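PDB 5Y7Q: fanconi-associated nuclease 1 homolog from Pseudomonas aeruginosa, which belongs to the FAN1 family of nuclease-related proteins, carries a VRR-NUC domain, and is modelled here with bound DNA. Local coordinates for residues 308-319 against 331-340; 418-428 against 450-461. One frame throughout, in Å; residues are numbered along the deposited sequence.

Contact 1: residues 308-319 against 331-340; sequences HPGARLRAIRSL and LAREASCAPE. With nucleotides of chain D.
Leu331 fits as a knob into a hole formed by Arg312, Ala315, Ile316 and Leu319 of the facing helix, an example of how two neighbouring helices fold back on each other. Helices 311-319 and 331-337 run nearly antiparallel, at 157° with their axes 10.1 Å apart; they belong to consecutive helices joined by a short turn, and so form a helical hairpin. Leu331 CG comes within 3.6 Å of Ile316 CG1, while its CD2 branch turns to the methyl of Ala315 and the CD1 of Leu319. Ile316 CD1 reaches further, over the backbone of Ala332.

Arg312 can be followed outward. Its CB faces Glu340 OE2 at 4.1 Å. CG, placed anti to the backbone N (chi1 -160°), passes Leu331 CD1, and CD then rests against the methyl of Ala335. A bend at chi3 turns the guanidinium until one face lies over Ala335 CA, toward its rim. Glu340 OE2 instead stands over the centre of the opposite face, 4.3 Å from Arg312 NE, yet no N-H points at it, leaving charge attraction alone. Ala338 O lies at the edge, in plane, and NH1 finds its salt bridge in Glu344, just beyond the contact. Arg317, on the same helix but apart from residues 331-340, holds DNA instead: its NE donates to OP1 of DA3 of chain D at 3.0 Å (161°).

The chemistry is thus graded, from aliphatic packing around Leu331 to an arginine whose aliphatic part extends that packing and whose cation, bonded to Glu344, has the Glu340 carboxylate nearby, which would probably help offset its charge at the edge of the contact.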
loop_
_atom_site.group_PDB
_atom_site.type_symbol
_atom_site.label_atom_id
_atom_site.label_comp_id
_atom_site.label_asym_id
_atom_site.label_seq_id
_atom_site.Cartn_x
_atom_site.Cartn_y
_atom_site.Cartn_z
ATOM N N HIS A 308 -16.320 -3.359 3.398
ATOM C CA HIS A 308 -14.914 -3.735 3.425
ATOM C C HIS A 308 -14.759 -5.194 3.861
ATOM O O HIS A 308 -15.504 -5.667 4.731
ATOM C CB HIS A 308 -14.163 -2.803 4.380
ATOM C CG HIS A 308 -12.676 -2.942 4.329
ATOM N ND1 HIS A 308 -11.904 -2.312 3.378
ATOM C CD2 HIS A 308 -11.817 -3.633 5.115
ATOM C CE1 HIS A 308 -10.633 -2.615 3.577
ATOM N NE2 HIS A 308 -10.554 -3.418 4.624
ATOM N N PRO A 309 -13.817 -5.936 3.288
ATOM C CA PRO A 309 -13.701 -7.361 3.634
ATOM C C PRO A 309 -13.311 -7.544 5.098
ATOM O O PRO A 309 -12.393 -6.894 5.600
ATOM C CB PRO A 309 -12.613 -7.863 2.677
ATOM C CG PRO A 309 -11.816 -6.651 2.370
ATOM C CD PRO A 309 -12.797 -5.521 2.314
ATOM N N GLY A 310 -14.030 -8.426 5.795
ATOM C CA GLY A 310 -13.793 -8.629 7.214
ATOM C C GLY A 310 -14.523 -7.677 8.147
ATOM O O GLY A 310 -14.401 -7.828 9.369
ATOM N N ALA A 311 -15.304 -6.726 7.614
ATOM C CA ALA A 311 -16.006 -5.753 8.444
ATOM C C ALA A 311 -17.205 -6.349 9.178
ATOM O O ALA A 311 -17.424 -6.037 10.352
ATOM C CB ALA A 311 -16.459 -4.565 7.592
ATOM N N ARG A 312 -18.025 -7.162 8.506
ATOM C CA ARG A 312 -19.165 -7.782 9.181
ATOM C C ARG A 312 -18.729 -8.506 10.450
ATOM O O ARG A 312 -19.344 -8.360 11.517
ATOM C CB ARG A 312 -19.854 -8.752 8.228
ATOM C CG ARG A 312 -21.275 -9.101 8.576
ATOM C CD ARG A 312 -21.563 -10.448 7.978
ATOM N NE ARG A 312 -22.531 -10.464 6.882
ATOM C CZ ARG A 312 -22.558 -11.378 5.912
ATOM N NH1 ARG A 312 -21.661 -12.352 5.863
ATOM N NH2 ARG A 312 -23.482 -11.307 4.966
ATOM N N LEU A 313 -17.654 -9.283 10.347
ATOM C CA LEU A 313 -17.081 -9.958 11.507
ATOM C C LEU A 313 -16.758 -8.969 12.617
ATOM O O LEU A 313 -17.100 -9.191 13.786
ATOM C CB LEU A 313 -15.823 -10.695 11.071
ATOM C CG LEU A 313 -15.548 -12.079 11.585
ATOM C CD1 LEU A 313 -16.837 -12.767 11.809
ATOM C CD2 LEU A 313 -14.732 -12.779 10.507
ATOM N N ARG A 314 -16.079 -7.872 12.270
ATOM C CA ARG A 314 -15.744 -6.881 13.285
ATOM C C ARG A 314 -16.999 -6.259 13.897
ATOM O O ARG A 314 -16.979 -5.833 15.054
ATOM C CB ARG A 314 -14.835 -5.797 12.700
ATOM C CG ARG A 314 -13.543 -6.269 12.012
ATOM C CD ARG A 314 -12.731 -7.246 12.860
ATOM N NE ARG A 314 -12.673 -6.886 14.278
ATOM C CZ ARG A 314 -12.362 -7.740 15.254
ATOM N NH1 ARG A 314 -12.080 -9.021 14.972
ATOM N NH2 ARG A 314 -12.344 -7.310 16.512
ATOM N N ALA A 315 -18.104 -6.208 13.158
ATOM C CA ALA A 315 -19.328 -5.683 13.743
ATOM C C ALA A 315 -19.928 -6.675 14.743
ATOM O O ALA A 315 -20.343 -6.283 15.842
ATOM C CB ALA A 315 -20.330 -5.318 12.642
ATOM N N ILE A 316 -19.995 -7.968 14.382
ATOM C CA ILE A 316 -20.446 -8.973 15.354
ATOM C C ILE A 316 -19.606 -8.888 16.621
ATOM O O ILE A 316 -20.126 -8.762 17.741
ATOM C CB ILE A 316 -20.385 -10.391 14.754
ATOM C CG1 ILE A 316 -21.252 -10.484 13.506
ATOM C CG2 ILE A 316 -20.826 -11.408 15.776
ATOM C CD1 ILE A 316 -20.779 -11.505 12.518
ATOM N N ARG A 317 -18.286 -8.932 16.457
ATOM C CA ARG A 317 -17.416 -8.893 17.621
ATOM C C ARG A 317 -17.600 -7.604 18.416
ATOM O O ARG A 317 -17.534 -7.632 19.649
ATOM C CB ARG A 317 -15.963 -9.077 17.185
ATOM C CG ARG A 317 -14.950 -8.984 18.315
ATOM C CD ARG A 317 -15.230 -9.959 19.468
ATOM N NE ARG A 317 -14.324 -9.728 20.597
ATOM C CZ ARG A 317 -14.483 -10.246 21.813
ATOM N NH1 ARG A 317 -15.515 -11.034 22.071
ATOM N NH2 ARG A 317 -13.610 -9.973 22.776
ATOM N N SER A 318 -17.863 -6.470 17.749
ATOM C CA SER A 318 -18.099 -5.237 18.498
ATOM C C SER A 318 -19.392 -5.309 19.297
ATOM O O SER A 318 -19.422 -4.900 20.462
ATOM C CB SER A 318 -18.131 -4.027 17.569
ATOM O OG SER A 318 -16.831 -3.679 17.143
ATOM N N LEU A 319 -20.473 -5.813 18.694
ATOM C CA LEU A 319 -21.705 -5.976 19.455
ATOM C C LEU A 319 -21.462 -6.846 20.678
ATOM O O LEU A 319 -21.852 -6.486 21.801
ATOM C CB LEU A 319 -22.808 -6.557 18.575
ATOM C CG LEU A 319 -23.439 -5.615 17.542
ATOM C CD1 LEU A 319 -24.025 -6.359 16.346
ATOM C CD2 LEU A 319 -24.485 -4.685 18.180
ATOM N N LEU A 331 -26.823 -11.189 13.758
ATOM C CA LEU A 331 -25.918 -10.886 12.667
ATOM C C LEU A 331 -25.060 -12.093 12.341
ATOM O O LEU A 331 -24.834 -12.407 11.169
ATOM C CB LEU A 331 -25.062 -9.675 13.033
ATOM C CG LEU A 331 -24.178 -9.131 11.918
ATOM C CD1 LEU A 331 -24.959 -8.997 10.607
ATOM C CD2 LEU A 331 -23.603 -7.810 12.352
ATOM N N ALA A 332 -24.601 -12.804 13.363
ATOM C CA ALA A 332 -23.824 -14.012 13.118
ATOM C C ALA A 332 -24.626 -15.057 12.339
ATOM O O ALA A 332 -24.081 -15.750 11.468
ATOM C CB ALA A 332 -23.330 -14.584 14.447
ATOM N N ARG A 333 -25.919 -15.199 12.626
ATOM C CA ARG A 333 -26.686 -16.185 11.869
ATOM C C ARG A 333 -26.888 -15.724 10.432
ATOM O O ARG A 333 -26.758 -16.523 9.484
ATOM C CB ARG A 333 -28.023 -16.453 12.542
ATOM C CG ARG A 333 -27.971 -17.453 13.653
ATOM C CD ARG A 333 -29.367 -17.968 13.958
ATOM N NE ARG A 333 -30.175 -18.097 12.748
ATOM C CZ ARG A 333 -30.169 -19.169 11.960
ATOM N NH1 ARG A 333 -29.384 -20.207 12.277
ATOM N NH2 ARG A 333 -30.938 -19.197 10.864
ATOM N N GLU A 334 -27.201 -14.431 10.266
ATOM C CA GLU A 334 -27.244 -13.797 8.953
ATOM C C GLU A 334 -25.976 -14.106 8.170
ATOM O O GLU A 334 -26.027 -14.633 7.053
ATOM C CB GLU A 334 -27.428 -12.290 9.149
ATOM C CG GLU A 334 -27.714 -11.446 7.932
ATOM C CD GLU A 334 -27.897 -9.978 8.327
ATOM O OE1 GLU A 334 -28.392 -9.743 9.460
ATOM O OE2 GLU A 334 -27.524 -9.072 7.534
ATOM N N ALA A 335 -24.823 -13.836 8.773
ATOM C CA ALA A 335 -23.563 -14.016 8.079
ATOM C C ALA A 335 -23.330 -15.468 7.709
ATOM O O ALA A 335 -22.857 -15.760 6.606
ATOM C CB ALA A 335 -22.424 -13.514 8.948
ATOM N N SER A 336 -23.628 -16.396 8.622
ATOM C CA SER A 336 -23.361 -17.804 8.344
ATOM C C SER A 336 -24.278 -18.360 7.269
ATOM O O SER A 336 -23.929 -19.367 6.650
ATOM C CB SER A 336 -23.481 -18.646 9.618
ATOM O OG SER A 336 -24.828 -18.733 10.049
ATOM N N CYS A 337 -25.434 -17.729 7.024
ATOM C CA CYS A 337 -26.249 -18.125 5.873
ATOM C C CYS A 337 -25.483 -17.975 4.554
ATOM O O CYS A 337 -25.613 -18.818 3.661
ATOM C CB CYS A 337 -27.553 -17.318 5.825
ATOM S SG CYS A 337 -28.730 -17.586 7.201
ATOM N N ALA A 338 -24.715 -16.896 4.388
ATOM C CA ALA A 338 -23.969 -16.660 3.148
ATOM C C ALA A 338 -22.637 -15.964 3.420
ATOM O O ALA A 338 -22.501 -14.750 3.229
ATOM C CB ALA A 338 -24.811 -15.854 2.159
ATOM N N PRO A 339 -21.612 -16.713 3.833
ATOM C CA PRO A 339 -20.341 -16.076 4.222
ATOM C C PRO A 339 -19.662 -15.348 3.069
ATOM O O PRO A 339 -19.824 -15.693 1.898
ATOM C CB PRO A 339 -19.479 -17.248 4.707
ATOM C CG PRO A 339 -20.422 -18.392 4.899
ATOM C CD PRO A 339 -21.554 -18.178 3.944
ATOM N N GLU A 340 -18.884 -14.322 3.433
ATOM C CA GLU A 340 -18.181 -13.492 2.465
ATOM C C GLU A 340 -16.903 -14.146 1.967
ATOM O O GLU A 340 -16.507 -13.929 0.817
ATOM C CB GLU A 340 -17.835 -12.133 3.084
ATOM C CG GLU A 340 -19.033 -11.228 3.390
ATOM C CD GLU A 340 -18.649 -9.871 4.006
ATOM O OE1 GLU A 340 -17.464 -9.668 4.397
ATOM O OE2 GLU A 340 -19.561 -9.011 4.097
ATOM P P DA D 3 -10.393 -8.999 20.666
ATOM O OP1 DA D 3 -11.701 -8.319 20.637
ATOM O OP2 DA D 3 -9.802 -9.383 19.366
ATOM O "O5'" DA D 3 -9.327 -8.103 21.466
ATOM C "C5'" DA D 3 -9.614 -7.686 22.806
ATOM C "C4'" DA D 3 -8.571 -6.721 23.356
ATOM O "O4'" DA D 3 -7.264 -7.316 23.313
ATOM C "C3'" DA D 3 -8.405 -5.418 22.612
ATOM O "O3'" DA D 3 -7.811 -4.487 23.500
ATOM C "C2'" DA D 3 -7.441 -5.823 21.499
ATOM C "C1'" DA D 3 -6.495 -6.715 22.282
ATOM N N9 DA D 3 -5.915 -7.811 21.546
ATOM C C8 DA D 3 -6.567 -8.742 20.788
ATOM N N7 DA D 3 -5.778 -9.666 20.302
ATOM C C5 DA D 3 -4.530 -9.334 20.808
ATOM C C6 DA D 3 -3.264 -9.921 20.666
ATOM N N6 DA D 3 -3.050 -11.020 19.941
ATOM N N1 DA D 3 -2.221 -9.332 21.305
ATOM C C2 DA D 3 -2.447 -8.232 22.032
ATOM N N3 DA D 3 -3.593 -7.590 22.236
ATOM C C4 DA D 3 -4.605 -8.203 21.590
ATOM P P DA D 2 -11.316 -15.298 19.503
ATOM O OP1 DA D 2 -12.539 -14.698 18.926
ATOM O OP2 DA D 2 -10.294 -15.808 18.567
ATOM O "O5'" DA D 2 -10.597 -14.231 20.455
ATOM C "C5'" DA D 2 -11.140 -13.920 21.747
ATOM C "C4'" DA D 2 -10.569 -12.617 22.247
ATOM O "O4'" DA D 2 -9.240 -12.854 22.784
ATOM C "C3'" DA D 2 -10.389 -11.572 21.144
ATOM O "O3'" DA D 2 -10.621 -10.272 21.627
ATOM C "C2'" DA D 2 -8.940 -11.746 20.761
ATOM C "C1'" DA D 2 -8.317 -12.032 22.099
ATOM N N9 DA D 2 -7.062 -12.722 21.930
ATOM C C8 DA D 2 -6.828 -13.824 21.156
ATOM N N7 DA D 2 -5.577 -14.201 21.147
ATOM C C5 DA D 2 -4.950 -13.264 21.946
ATOM C C6 DA D 2 -3.617 -13.105 22.343
ATOM N N6 DA D 2 -2.641 -13.925 21.966
ATOM N N1 DA D 2 -3.326 -12.069 23.147
ATOM C C2 DA D 2 -4.311 -11.247 23.529
ATOM N N3 DA D 2 -5.600 -11.295 23.221
ATOM C C4 DA D 2 -5.853 -12.338 22.421
#

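Contact 2: residues 418-428 against 450-461; sequences LCWEAIFAAIP and RRAALFEACLGR
Residues 418-428 and 450-461 pass in opposite chain directions, with Cys419 beside Cys458 (CA atoms 5.6 Å apart), Ala422 beside Leu454 (CA atoms 5.4 Å apart) and Ile427 beside Arg450. Arg451 illustrates how one side chain can hold the end of a short helix. Its NE donates to Ala422 O at 3.1 Å (154°), and its NH2 to Ile423 O at 3.2 Å (148°), the first donor modestly tilted from the carbonyl plane, the second well above it. Both oxygens lie at the C-terminal end of helix 420-423, where carbonyls run out of the regular main-chain donors of the helix and a positive group would probably be favoured. Bends at chi2 and chi3 swing the guanidinium across to this end. Ile427 CG1 covers one of its faces, 3.6 Å from Arg451 NH1, and that same NH1 forms a salt bridge with Asp441.

Both segments follow strand 402-405, an outer strand of the mixed sheet that also contains the strands of the VRR-NUC region, and the contact joins helices of this part of the fold to each other. Helix 505-517 lies against Phe455 and Leu459 as well.

Phe455 receives the methyl of Ala422 squarely on its face: Ala422 CB is 3.9 Å from the ring centroid and only 4° off the normal, a CH-pi contact. Cys419 approaches the same ring differently, its SG at the edge, 5.1 Å from the Phe455 centroid, in a sulfur-aromatic contact. That sulfur also meets Leu459 CD2 at 3.7 Å. Leu454 CD2 packs on the methyl of Ala425, while at the far end Leu418 lays its branches beside the backbone carbonyl of Cys458, with CD1 continuing to the CD of Arg461.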
loop_
_atom_site.group_PDB
_atom_site.type_symbol
_atom_site.label_atom_id
_atom_site.label_comp_id
_atom_site.label_asym_id
_atom_site.label_seq_id
_atom_site.Cartn_x
_atom_site.Cartn_y
_atom_site.Cartn_z
ATOM N N LEU A 418 3.697 -17.822 -14.755
ATOM C CA LEU A 418 2.891 -18.524 -15.750
ATOM C C LEU A 418 1.853 -17.583 -16.338
ATOM O O LEU A 418 1.710 -17.475 -17.567
ATOM C CB LEU A 418 2.225 -19.757 -15.134
ATOM C CG LEU A 418 1.442 -20.673 -16.058
ATOM C CD1 LEU A 418 2.260 -21.086 -17.301
ATOM C CD2 LEU A 418 0.995 -21.894 -15.257
ATOM N N CYS A 419 1.180 -16.836 -15.470
ATOM C CA CYS A 419 0.009 -16.063 -15.837
ATOM C C CYS A 419 0.334 -14.629 -16.200
ATOM O O CYS A 419 -0.584 -13.819 -16.339
ATOM C CB CYS A 419 -1.012 -16.132 -14.715
ATOM S SG CYS A 419 -1.761 -17.751 -14.693
ATOM N N TRP A 420 1.622 -14.306 -16.319
ATOM C CA TRP A 420 2.074 -12.960 -16.659
ATOM C C TRP A 420 1.298 -12.336 -17.819
ATOM O O TRP A 420 0.884 -11.173 -17.749
ATOM C CB TRP A 420 3.551 -13.024 -17.011
ATOM C CG TRP A 420 4.163 -11.727 -17.172
ATOM C CD1 TRP A 420 4.170 -10.957 -18.296
ATOM C CD2 TRP A 420 4.912 -11.017 -16.186
ATOM N NE1 TRP A 420 4.873 -9.795 -18.065
ATOM C CE2 TRP A 420 5.340 -9.810 -16.776
ATOM C CE3 TRP A 420 5.255 -11.280 -14.862
ATOM C CZ2 TRP A 420 6.097 -8.865 -16.079
ATOM C CZ3 TRP A 420 6.010 -10.329 -14.162
ATOM C CH2 TRP A 420 6.422 -9.147 -14.774
ATOM N N GLU A 421 1.115 -13.088 -18.907
ATOM C CA GLU A 421 0.513 -12.514 -20.101
ATOM C C GLU A 421 -0.957 -12.193 -19.902
ATOM O O GLU A 421 -1.487 -11.325 -20.604
ATOM C CB GLU A 421 0.708 -13.446 -21.299
ATOM C CG GLU A 421 1.786 -12.965 -22.266
ATOM C CD GLU A 421 3.078 -13.770 -22.186
ATOM O OE1 GLU A 421 3.006 -15.021 -22.206
ATOM O OE2 GLU A 421 4.164 -13.144 -22.114
ATOM N N ALA A 422 -1.626 -12.871 -18.969
ATOM C CA ALA A 422 -2.988 -12.488 -18.605
ATOM C C ALA A 422 -3.018 -11.357 -17.583
ATOM O O ALA A 422 -3.923 -10.513 -17.609
ATOM C CB ALA A 422 -3.744 -13.686 -18.055
ATOM N N ILE A 423 -2.072 -11.352 -16.643
ATOM C CA ILE A 423 -2.096 -10.346 -15.593
ATOM C C ILE A 423 -1.892 -8.963 -16.188
ATOM O O ILE A 423 -2.535 -7.992 -15.769
ATOM C CB ILE A 423 -1.048 -10.715 -14.530
ATOM C CG1 ILE A 423 -1.528 -11.944 -13.762
ATOM C CG2 ILE A 423 -0.783 -9.571 -13.567
ATOM C CD1 ILE A 423 -0.450 -12.546 -12.916
ATOM N N PHE A 424 -1.047 -8.869 -17.209
ATOM C CA PHE A 424 -0.713 -7.635 -17.914
ATOM C C PHE A 424 -1.513 -7.416 -19.200
ATOM O O PHE A 424 -1.082 -6.640 -20.063
ATOM C CB PHE A 424 0.789 -7.583 -18.181
ATOM C CG PHE A 424 1.576 -7.336 -16.940
ATOM C CD1 PHE A 424 1.661 -6.066 -16.409
ATOM C CD2 PHE A 424 2.182 -8.376 -16.261
ATOM C CE1 PHE A 424 2.367 -5.847 -15.260
ATOM C CE2 PHE A 424 2.878 -8.148 -15.088
ATOM C CZ PHE A 424 2.970 -6.899 -14.599
ATOM N N ALA A 425 -2.590 -8.158 -19.410
ATOM C CA ALA A 425 -3.371 -7.938 -20.618
ATOM C C ALA A 425 -3.935 -6.523 -20.641
ATOM O O ALA A 425 -4.224 -5.927 -19.603
ATOM C CB ALA A 425 -4.500 -8.960 -20.723
ATOM N N ALA A 426 -4.150 -6.025 -21.854
ATOM C CA ALA A 426 -4.501 -4.649 -22.197
ATOM C C ALA A 426 -6.009 -4.418 -22.099
ATOM O O ALA A 426 -6.583 -3.692 -22.918
ATOM C CB ALA A 426 -3.975 -4.288 -23.586
ATOM N N ILE A 427 -6.675 -5.188 -21.245
ATOM C CA ILE A 427 -8.092 -5.021 -20.912
ATOM C C ILE A 427 -8.390 -3.542 -20.685
ATOM O O ILE A 427 -7.672 -2.880 -19.920
ATOM C CB ILE A 427 -8.436 -5.841 -19.654
ATOM C CG1 ILE A 427 -8.097 -7.314 -19.866
ATOM C CG2 ILE A 427 -9.890 -5.672 -19.251
ATOM C CD1 ILE A 427 -8.988 -8.002 -20.895
ATOM N N PRO A 428 -9.408 -2.970 -21.329
ATOM C CA PRO A 428 -9.588 -1.512 -21.247
ATOM C C PRO A 428 -9.749 -1.030 -19.811
ATOM O O PRO A 428 -10.399 -1.672 -18.982
ATOM C CB PRO A 428 -10.846 -1.264 -22.089
ATOM C CG PRO A 428 -10.744 -2.294 -23.150
ATOM C CD PRO A 428 -10.217 -3.547 -22.418
ATOM N N ARG A 450 -13.136 -10.868 -16.635
ATOM C CA ARG A 450 -12.723 -9.963 -17.709
ATOM C C ARG A 450 -11.635 -10.605 -18.560
ATOM O O ARG A 450 -11.557 -10.380 -19.773
ATOM C CB ARG A 450 -12.211 -8.626 -17.134
ATOM C CG ARG A 450 -13.210 -7.730 -16.362
ATOM C CD ARG A 450 -14.048 -6.829 -17.279
ATOM N NE ARG A 450 -13.480 -5.494 -17.488
ATOM C CZ ARG A 450 -13.902 -4.635 -18.423
ATOM N NH1 ARG A 450 -14.893 -4.972 -19.247
ATOM N NH2 ARG A 450 -13.329 -3.438 -18.540
ATOM N N ARG A 451 -10.768 -11.381 -17.917
ATOM C CA ARG A 451 -9.593 -11.990 -18.518
ATOM C C ARG A 451 -9.776 -13.458 -18.852
ATOM O O ARG A 451 -8.809 -14.097 -19.281
ATOM C CB ARG A 451 -8.389 -11.791 -17.599
ATOM C CG ARG A 451 -7.883 -10.359 -17.653
ATOM C CD ARG A 451 -7.458 -9.851 -16.314
ATOM N NE ARG A 451 -6.334 -8.939 -16.466
ATOM C CZ ARG A 451 -6.442 -7.616 -16.467
ATOM N NH1 ARG A 451 -7.635 -7.059 -16.312
ATOM N NH2 ARG A 451 -5.352 -6.857 -16.617
ATOM N N ALA A 452 -10.998 -13.989 -18.704
ATOM C CA ALA A 452 -11.259 -15.421 -18.544
ATOM C C ALA A 452 -10.410 -16.304 -19.453
ATOM O O ALA A 452 -9.591 -17.097 -18.971
ATOM C CB ALA A 452 -12.748 -15.702 -18.784
ATOM N N ALA A 453 -10.587 -16.169 -20.769
ATOM C CA ALA A 453 -9.873 -17.029 -21.706
ATOM C C ALA A 453 -8.381 -17.085 -21.391
ATOM O O ALA A 453 -7.820 -18.164 -21.145
ATOM C CB ALA A 453 -10.101 -16.546 -23.137
ATOM N N LEU A 454 -7.735 -15.914 -21.336
ATOM C CA LEU A 454 -6.280 -15.867 -21.212
ATOM C C LEU A 454 -5.784 -16.606 -19.980
ATOM O O LEU A 454 -4.628 -17.048 -19.951
ATOM C CB LEU A 454 -5.793 -14.417 -21.175
ATOM C CG LEU A 454 -5.426 -13.774 -22.513
ATOM C CD1 LEU A 454 -6.676 -13.436 -23.353
ATOM C CD2 LEU A 454 -4.554 -12.547 -22.287
ATOM N N PHE A 455 -6.629 -16.741 -18.952
ATOM C CA PHE A 455 -6.212 -17.488 -17.771
ATOM C C PHE A 455 -6.258 -18.993 -18.015
ATOM O O PHE A 455 -5.269 -19.704 -17.773
ATOM C CB PHE A 455 -7.069 -17.094 -16.575
ATOM C CG PHE A 455 -6.490 -15.955 -15.785
ATOM C CD1 PHE A 455 -7.110 -14.712 -15.772
ATOM C CD2 PHE A 455 -5.303 -16.122 -15.078
ATOM C CE1 PHE A 455 -6.580 -13.670 -15.055
ATOM C CE2 PHE A 455 -4.761 -15.074 -14.356
ATOM C CZ PHE A 455 -5.400 -13.841 -14.346
ATOM N N GLU A 456 -7.381 -19.494 -18.544
ATOM C CA GLU A 456 -7.444 -20.915 -18.836
ATOM C C GLU A 456 -6.481 -21.300 -19.952
ATOM O O GLU A 456 -6.070 -22.464 -20.029
ATOM C CB GLU A 456 -8.875 -21.334 -19.177
ATOM C CG GLU A 456 -9.139 -22.812 -18.870
ATOM C CD GLU A 456 -8.367 -23.308 -17.636
ATOM O OE1 GLU A 456 -8.647 -22.838 -16.509
ATOM O OE2 GLU A 456 -7.468 -24.162 -17.801
ATOM N N ALA A 457 -6.107 -20.357 -20.811
ATOM C CA ALA A 457 -4.944 -20.575 -21.654
ATOM C C ALA A 457 -3.713 -20.828 -20.785
ATOM O O ALA A 457 -3.165 -21.934 -20.807
ATOM C CB ALA A 457 -4.728 -19.394 -22.594
ATOM N N CYS A 458 -3.291 -19.831 -19.990
ATOM C CA CYS A 458 -2.015 -19.926 -19.280
ATOM C C CYS A 458 -1.993 -21.120 -18.336
ATOM O O CYS A 458 -1.082 -21.957 -18.393
ATOM C CB CYS A 458 -1.739 -18.638 -18.506
ATOM S SG CYS A 458 -1.093 -17.252 -19.488
ATOM N N LEU A 459 -2.996 -21.215 -17.463
ATOM C CA LEU A 459 -3.092 -22.359 -16.560
ATOM C C LEU A 459 -3.118 -23.677 -17.319
ATOM O O LEU A 459 -2.625 -24.698 -16.816
ATOM C CB LEU A 459 -4.342 -22.232 -15.704
ATOM C CG LEU A 459 -4.395 -21.008 -14.816
ATOM C CD1 LEU A 459 -5.694 -21.053 -14.062
ATOM C CD2 LEU A 459 -3.194 -21.008 -13.874
ATOM N N GLY A 460 -3.696 -23.671 -18.525
ATOM C CA GLY A 460 -3.718 -24.863 -19.346
ATOM C C GLY A 460 -2.347 -25.465 -19.556
ATOM O O GLY A 460 -2.206 -26.688 -19.550
ATOM N N ARG A 461 -1.309 -24.627 -19.689
ATOM C CA ARG A 461 0.026 -25.174 -19.934
ATOM C C ARG A 461 0.474 -26.126 -18.832
ATOM O O ARG A 461 1.483 -26.819 -19.012
ATOM C CB ARG A 461 1.071 -24.065 -20.086
ATOM C CG ARG A 461 0.641 -22.889 -20.946
ATOM C CD ARG A 461 1.810 -21.979 -21.325
ATOM N NE ARG A 461 2.371 -22.352 -22.621
ATOM C CZ ARG A 461 3.143 -21.564 -23.365
ATOM N NH1 ARG A 461 3.454 -20.339 -22.942
ATOM N NH2 ARG A 461 3.599 -22.002 -24.538
#

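How the contacts relate
Contacts 1 and 2 follow one another along the chain, contact 1 closing before contact 2 opens, and they do not touch: their centres are about 33 Å apart and their nearest atoms about 18 Å. They differ in their relation to the bound DNA. Helix 311-319 of contact 1 reaches nucleotides of chain D directly through Arg317, whereas the nearest atom of contact 2 stays about 12 Å from the nucleic acid. The pair thus compares two ways of settling an arginine at a helix-helix contact: Arg312 pairs with the carboxylate of Glu344 and has that of Glu340 only nearby, whereas Arg451 combines one carboxylate with backbone carbonyls at a helix end.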